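Local structure of ectoine dioxygenase (Sphingopyxis alaskensis, 4MHR) at residues E65-F68 / L69-A72. The protein catalyses the iron- and 2-oxoglutarate-dependent hydroxylation of L-ectoine to 5-hydroxyectoine, a compatible solute that protects cells against osmotic stress. Sequence-based numbering, arbitrary orientation.
Sequences EVAF and LQKA
Four successive i to i+4 backbone hydrogen bonds join Glu65–Phe68 to Leu69–Ala72 as adjoining turns of one α-helix, running from Leu69 N to Glu65 O through to Ala72 N to Phe68 O (3.1 Å), the last nearly straight at the hydrogen. Van der Waals contacts between side chains one turn apart are few. Gln70 lays its extended chain back along the helix: with CG beside its own backbone N (chi1 -69°), it passes over Val66 O. The amide oxygen OE1 comes 3.9 Å from Val66 CG1, the two side chains crossing at a slant. Its NE2 is hydrogen-bonded to Leu176 O, and a leucine here would probably leave that carbonyl without its amide donor. Leu69 packs back on the preceding turn, CG 3.3 Å from Glu65 O. At the remaining polar ends, Lys71 NZ stays 4.4 Å from Phe68 CE1, whereas the Glu65 carboxylate turns away to a salt bridge with Arg118 and hydrogen bonds from Ser62 N and Leu308 N. Within helix 63-78, at the periphery of the cupin fold, Phe68, Leu69 and Ala72 face Val109 of helix 108-115, while Val66 and Gln70 rest on Pro241, before strand 244-248.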
ATOM      1  N   GLU A  65       5.167 -13.960  16.641  1.00 35.28           N
ATOM      2  CA  GLU A  65       4.415 -13.670  15.349  1.00 32.43           C
ATOM      3  C   GLU A  65       5.272 -13.035  14.277  1.00 26.95           C
ATOM      4  O   GLU A  65       5.257 -13.487  13.118  1.00 28.81           O
ATOM      5  CB  GLU A  65       3.198 -12.793  15.635  1.00 35.08           C
ATOM      6  CG  GLU A  65       2.041 -13.607  16.200  1.00 35.63           C
ATOM      7  CD  GLU A  65       0.863 -12.760  16.605  1.00 34.85           C
ATOM      8  OE1 GLU A  65       1.090 -11.697  17.179  1.00 36.06           O
ATOM      9  OE2 GLU A  65      -0.279 -13.174  16.374  1.00 35.63           O
ATOM     10  N   VAL A  66       6.063 -12.043  14.674  1.00 31.01           N
ATOM     11  CA  VAL A  66       7.012 -11.356  13.755  1.00 30.59           C
ATOM     12  C   VAL A  66       8.040 -12.322  13.191  1.00 30.25           C
ATOM     13  O   VAL A  66       8.273 -12.342  11.990  1.00 28.25           O
ATOM     14  CB  VAL A  66       7.691 -10.119  14.430  1.00 30.52           C
ATOM     15  CG1 VAL A  66       8.813  -9.517  13.577  1.00 34.28           C
ATOM     16  CG2 VAL A  66       6.678  -9.047  14.749  1.00 32.88           C
ATOM     17  N   ALA A  67       8.696 -13.099  14.063  1.00 35.56           N
ATOM     18  CA  ALA A  67       9.723 -14.083  13.616  1.00 36.59           C
ATOM     19  C   ALA A  67       9.094 -15.088  12.638  1.00 33.24           C
ATOM     20  O   ALA A  67       9.644 -15.434  11.591  1.00 31.28           O
ATOM     21  CB  ALA A  67      10.355 -14.789  14.832  1.00 36.17           C
ATOM     22  N   PHE A  68       7.866 -15.475  12.916  1.00 33.85           N
ATOM     23  CA  PHE A  68       7.147 -16.371  12.032  1.00 33.23           C
ATOM     24  C   PHE A  68       6.822 -15.784  10.680  1.00 35.77           C
ATOM     25  O   PHE A  68       6.903 -16.472   9.657  1.00 34.87           O
ATOM     26  CB  PHE A  68       5.835 -16.719  12.720  1.00 37.85           C
ATOM     27  CG  PHE A  68       4.919 -17.618  11.924  1.00 43.21           C
ATOM     28  CD1 PHE A  68       5.264 -18.950  11.677  1.00 53.36           C
ATOM     29  CD2 PHE A  68       3.632 -17.205  11.592  1.00 49.68           C
ATOM     30  CE1 PHE A  68       4.384 -19.817  11.023  1.00 51.24           C
ATOM     31  CE2 PHE A  68       2.732 -18.076  10.954  1.00 54.01           C
ATOM     32  CZ  PHE A  68       3.119 -19.378  10.664  1.00 54.48           C
ATOM     33  N   LEU A  69       6.383 -14.525  10.649  1.00 35.00           N
ATOM     34  CA  LEU A  69       6.185 -13.846   9.354  1.00 31.02           C
ATOM     35  C   LEU A  69       7.520 -13.708   8.624  1.00 28.48           C
ATOM     36  O   LEU A  69       7.572 -13.854   7.411  1.00 30.81           O
ATOM     37  CB  LEU A  69       5.564 -12.452   9.546  1.00 32.22           C
ATOM     38  CG  LEU A  69       4.148 -12.392  10.165  1.00 30.30           C
ATOM     39  CD1 LEU A  69       3.822 -10.922  10.410  1.00 30.26           C
ATOM     40  CD2 LEU A  69       3.154 -13.038   9.214  1.00 31.94           C
ATOM     41  N   GLN A  70       8.595 -13.365   9.338  1.00 30.06           N
ATOM     42  CA  GLN A  70       9.928 -13.248   8.690  1.00 31.27           C
ATOM     43  C   GLN A  70      10.378 -14.574   8.005  1.00 36.30           C
ATOM     44  O   GLN A  70      10.816 -14.585   6.865  1.00 34.62           O
ATOM     45  CB  GLN A  70      10.972 -12.784   9.670  1.00 32.58           C
ATOM     46  CG  GLN A  70      10.771 -11.335  10.094  1.00 33.07           C
ATOM     47  CD  GLN A  70      11.724 -10.918  11.178  1.00 35.42           C
ATOM     48  OE1 GLN A  70      11.852 -11.597  12.181  1.00 39.97           O
ATOM     49  NE2 GLN A  70      12.366  -9.790  11.004  1.00 31.91           N
ATOM     50  N   LYS A  71      10.215 -15.674   8.721  1.00 40.88           N
ATOM     51  CA  LYS A  71      10.536 -17.039   8.226  1.00 43.61           C
ATOM     52  C   LYS A  71       9.710 -17.400   7.017  1.00 37.11           C
ATOM     53  O   LYS A  71      10.288 -17.767   5.975  1.00 34.71           O
ATOM     54  CB  LYS A  71      10.310 -18.082   9.339  1.00 51.45           C
ATOM     55  CG  LYS A  71      10.822 -19.502   9.018  1.00 66.34           C
ATOM     56  CD  LYS A  71       9.755 -20.602   9.240  1.00 77.13           C
ATOM     57  CE  LYS A  71       8.547 -20.417   8.300  1.00 82.57           C
ATOM     58  NZ  LYS A  71       7.498 -21.477   8.317  1.00 79.15           N
ATOM     59  N   ALA A  72       8.379 -17.196   7.077  1.00 35.61           N
ATOM     60  CA  ALA A  72       7.556 -17.427   5.920  1.00 33.54           C
ATOM     61  C   ALA A  72       7.997 -16.604   4.736  1.00 39.97           C
ATOM     62  O   ALA A  72       8.103 -17.145   3.612  1.00 39.63           O
ATOM     63  CB  ALA A  72       6.070 -17.226   6.181  1.00 38.71           C
TER